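Type II secretion system protein C (Vibrio cholerae, PDB 2I6V) probably takes part, through a chain whose PDZ domain is described here, in type II secretion of proteins such as cholera toxin across the outer membrane. Local coordinates at residues F4-R8 with L31-L37. Residue numbers count along the deposited sequence, not the author numbering.
Sequences FQYVR and LFESIGL
Residues 4-6 have helical backbone angles without regular helix bonds, and the chain extends from Val7 on, leading into strand 7-14. Against this bend lies the last part of helix 29-34, with Tyr6 and Phe32 closest in register (CA to CA 5.2 Å). The helix finishes in a Schellman motif: Gly36 N donates a hydrogen bond to Glu33 O (3.1 Å) and Leu37 N to Phe32 O (3.3 Å). Gly36 has phi +86°, a value glycine adopts readily.

Tyr6, rotamer m, is the main side chain of the interface. Leu31 (m, t), long enough to reach across from the helix, sets CD1 over one face of the Tyr6 ring, 3.6 Å from the centroid and 8° off the normal, a CH-pi contact; the same methyl lies 3.6 Å from Gln5 CB. Ile35 (p, t) extends its longer branch to the ring edge, CD1 4.4 Å from Tyr6 CD1. Tyrosine suits this place because its flat face accepts a leucine methyl while its hydroxyl hydrogen-bonds Gln86 O. Phe32, rotamer t, fills the space beside the backbone with a large ring, its edge atom CD1 3.3 Å from Tyr6 O, and touches Val23 and Pro25. Leu37 (m, t) follows the turn inward, its apolar CD1 3.9 Å from CG2 of buried Val7 (p), whose compact beta-branched side chain suits an extended backbone.

Strands 17-25 and 79-86 also line this apolar cluster, which joins the start of the first strand to a short helix between strands, as in the PDZ fold.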
ATOM      1  N   PHE A   4      -5.642   4.168   6.673  1.00 11.08           N
ATOM      2  CA  PHE A   4      -6.834   4.622   5.947  1.00 11.02           C
ATOM      3  C   PHE A   4      -6.868   6.119   5.641  1.00 10.56           C
ATOM      4  O   PHE A   4      -7.630   6.552   4.779  1.00 11.25           O
ATOM      5  CB  PHE A   4      -8.121   4.192   6.677  1.00 12.59           C
ATOM      6  CG  PHE A   4      -8.295   4.808   8.038  1.00 12.44           C
ATOM      7  CD1 PHE A   4      -8.891   6.056   8.181  1.00 13.81           C
ATOM      8  CD2 PHE A   4      -7.893   4.125   9.182  1.00 14.10           C
ATOM      9  CE1 PHE A   4      -9.060   6.617   9.441  1.00 15.05           C
ATOM     10  CE2 PHE A   4      -8.061   4.678  10.441  1.00 14.94           C
ATOM     11  CZ  PHE A   4      -8.640   5.926  10.572  1.00 14.46           C
ATOM     12  N   GLN A   5      -6.050   6.902   6.339  1.00 10.64           N
ATOM     13  CA  GLN A   5      -5.958   8.334   6.047  1.00  9.59           C
ATOM     14  C   GLN A   5      -5.232   8.560   4.719  1.00  9.58           C
ATOM     15  O   GLN A   5      -5.476   9.563   4.032  1.00 10.22           O
ATOM     16  CB  GLN A   5      -5.207   9.078   7.165  1.00 10.58           C
ATOM     17  CG  GLN A   5      -5.831   8.954   8.551  1.00 11.50           C
ATOM     18  CD  GLN A   5      -7.111   9.764   8.702  1.00 11.29           C
ATOM     19  OE1 GLN A   5      -7.522  10.496   7.793  1.00 11.35           O
ATOM     20  NE2 GLN A   5      -7.737   9.657   9.882  1.00 13.32           N
ATOM     21  N   TYR A   6      -4.359   7.611   4.369  1.00  9.78           N
ATOM     22  CA  TYR A   6      -3.438   7.748   3.233  1.00  9.34           C
ATOM     23  C   TYR A   6      -3.967   7.072   1.984  1.00 11.49           C
ATOM     24  O   TYR A   6      -3.750   7.555   0.878  1.00 12.93           O
ATOM     25  CB  TYR A   6      -2.076   7.109   3.556  1.00 10.48           C
ATOM     26  CG  TYR A   6      -1.344   7.739   4.725  1.00  9.31           C
ATOM     27  CD1 TYR A   6      -0.335   8.673   4.511  1.00 10.92           C
ATOM     28  CD2 TYR A   6      -1.661   7.401   6.038  1.00 10.91           C
ATOM     29  CE1 TYR A   6       0.343   9.249   5.570  1.00 10.64           C
ATOM     30  CE2 TYR A   6      -0.980   7.965   7.111  1.00 10.45           C
ATOM     31  CZ  TYR A   6       0.018   8.896   6.866  1.00 12.45           C
ATOM     32  OH  TYR A   6       0.693   9.469   7.930  1.00 13.16           O
ATOM     33  N   VAL A   7      -4.641   5.936   2.159  1.00 10.26           N
ATOM     34  CA  VAL A   7      -4.940   5.087   1.018  1.00 10.24           C
ATOM     35  C   VAL A   7      -6.060   4.102   1.326  1.00  9.42           C
ATOM     36  O   VAL A   7      -6.284   3.729   2.489  1.00 11.10           O
ATOM     37  CB  VAL A   7      -3.662   4.318   0.565  1.00 10.98           C
ATOM     38  CG1 VAL A   7      -3.267   3.261   1.611  1.00 11.26           C
ATOM     39  CG2 VAL A   7      -3.882   3.676  -0.793  1.00 12.60           C
ATOM     40  N   ARG A   8      -6.772   3.697   0.276  1.00  9.21           N
ATOM     41  CA  ARG A   8      -7.714   2.592   0.363  1.00 10.34           C
ATOM     42  C   ARG A   8      -7.263   1.518  -0.614  1.00 10.95           C
ATOM     43  O   ARG A   8      -6.732   1.830  -1.688  1.00 10.94           O
ATOM     44  CB  ARG A   8      -9.145   3.060   0.073  1.00 11.94           C
ATOM     45  CG  ARG A   8      -9.735   3.816   1.265  1.00 14.19           C
ATOM     46  CD  ARG A   8     -11.067   4.490   0.995  1.00 16.82           C
ATOM     47  NE  ARG A   8     -11.301   5.451   2.069  1.00 20.40           N
ATOM     48  CZ  ARG A   8     -12.226   6.403   2.065  1.00 22.32           C
ATOM     49  NH1 ARG A   8     -12.323   7.211   3.117  1.00 20.06           N
ATOM     50  NH2 ARG A   8     -13.065   6.531   1.041  1.00 22.01           N
ATOM     51  N   LEU A  31      -2.706  13.820   2.252  1.00  9.23           N
ATOM     52  CA  LEU A  31      -1.776  12.704   2.379  1.00  9.24           C
ATOM     53  C   LEU A  31      -1.642  11.960   1.045  1.00 10.11           C
ATOM     54  O   LEU A  31      -0.534  11.703   0.576  1.00  9.95           O
ATOM     55  CB  LEU A  31      -2.237  11.753   3.483  1.00  9.57           C
ATOM     56  CG  LEU A  31      -2.244  12.341   4.896  1.00 10.19           C
ATOM     57  CD1 LEU A  31      -2.701  11.283   5.891  1.00 11.49           C
ATOM     58  CD2 LEU A  31      -0.878  12.898   5.291  1.00 10.90           C
ATOM     59  N   PHE A  32      -2.770  11.621   0.431  1.00  9.53           N
ATOM     60  CA  PHE A  32      -2.755  10.865  -0.832  1.00  9.75           C
ATOM     61  C   PHE A  32      -1.965  11.606  -1.923  1.00 10.65           C
ATOM     62  O   PHE A  32      -1.125  11.020  -2.617  1.00 10.66           O
ATOM     63  CB  PHE A  32      -4.199  10.615  -1.273  1.00 11.64           C
ATOM     64  CG  PHE A  32      -4.346   9.671  -2.442  1.00  9.62           C
ATOM     65  CD1 PHE A  32      -4.202   8.291  -2.268  1.00  9.39           C
ATOM     66  CD2 PHE A  32      -4.659  10.154  -3.703  1.00 10.33           C
ATOM     67  CE1 PHE A  32      -4.359   7.426  -3.341  1.00 10.89           C
ATOM     68  CE2 PHE A  32      -4.810   9.290  -4.789  1.00 11.95           C
ATOM     69  CZ  PHE A  32      -4.655   7.928  -4.608  1.00 12.67           C
ATOM     70  N   GLU A  33      -2.213  12.907  -2.058  1.00  9.10           N
ATOM     71  CA  GLU A  33      -1.534  13.671  -3.097  1.00 10.93           C
ATOM     72  C   GLU A  33      -0.076  13.971  -2.759  1.00 12.05           C
ATOM     73  O   GLU A  33       0.790  13.898  -3.636  1.00 13.22           O
ATOM     74  CB  GLU A  33      -2.287  14.964  -3.400  1.00 12.58           C
ATOM     75  CG  GLU A  33      -3.715  14.719  -3.916  1.00 16.66           C
ATOM     76  CD  GLU A  33      -3.754  14.089  -5.311  1.00 19.07           C
ATOM     77  OE1 GLU A  33      -2.808  14.309  -6.101  1.00 24.74           O
ATOM     78  OE2 GLU A  33      -4.737  13.388  -5.611  1.00 23.16           O
ATOM     79  N   SER A  34       0.197  14.310  -1.502  1.00  9.82           N
ATOM     80  CA  SER A  34       1.568  14.679  -1.113  1.00 10.02           C
ATOM     81  C   SER A  34       2.547  13.504  -1.246  1.00 11.64           C
ATOM     82  O   SER A  34       3.736  13.713  -1.488  1.00 11.50           O
ATOM     83  CB  SER A  34       1.627  15.314   0.281  1.00 12.57           C
ATOM     84  OG  SER A  34       1.301  14.402   1.313  1.00 10.12           O
ATOM     85  N   ILE A  35       2.050  12.272  -1.133  1.00 10.54           N
ATOM     86  CA  ILE A  35       2.933  11.105  -1.275  1.00 11.59           C
ATOM     87  C   ILE A  35       3.027  10.619  -2.718  1.00 10.55           C
ATOM     88  O   ILE A  35       3.848   9.763  -3.036  1.00 12.86           O
ATOM     89  CB  ILE A  35       2.549   9.926  -0.329  1.00 10.91           C
ATOM     90  CG1 ILE A  35       1.197   9.332  -0.708  1.00 11.54           C
ATOM     91  CG2 ILE A  35       2.549  10.340   1.162  1.00 11.42           C
ATOM     92  CD1 ILE A  35       0.761   8.242   0.251  1.00 11.93           C
ATOM     93  N   GLY A  36       2.184  11.176  -3.584  1.00 11.30           N
ATOM     94  CA  GLY A  36       2.289  10.942  -5.015  1.00 11.39           C
ATOM     95  C   GLY A  36       1.571   9.709  -5.513  1.00 12.21           C
ATOM     96  O   GLY A  36       1.950   9.153  -6.540  1.00 15.18           O
ATOM     97  N   LEU A  37       0.537   9.280  -4.802  1.00 11.64           N
ATOM     98  CA  LEU A  37      -0.278   8.171  -5.299  1.00 11.12           C
ATOM     99  C   LEU A  37      -1.286   8.661  -6.327  1.00 11.33           C
ATOM    100  O   LEU A  37      -1.632   9.847  -6.370  1.00 12.04           O
ATOM    101  CB  LEU A  37      -1.020   7.487  -4.149  1.00 11.72           C
ATOM    102  CG  LEU A  37      -0.188   6.570  -3.258  1.00 11.69           C
ATOM    103  CD1 LEU A  37      -1.035   6.077  -2.095  1.00 12.13           C
ATOM    104  CD2 LEU A  37       0.335   5.398  -4.081  1.00 12.15           C
TER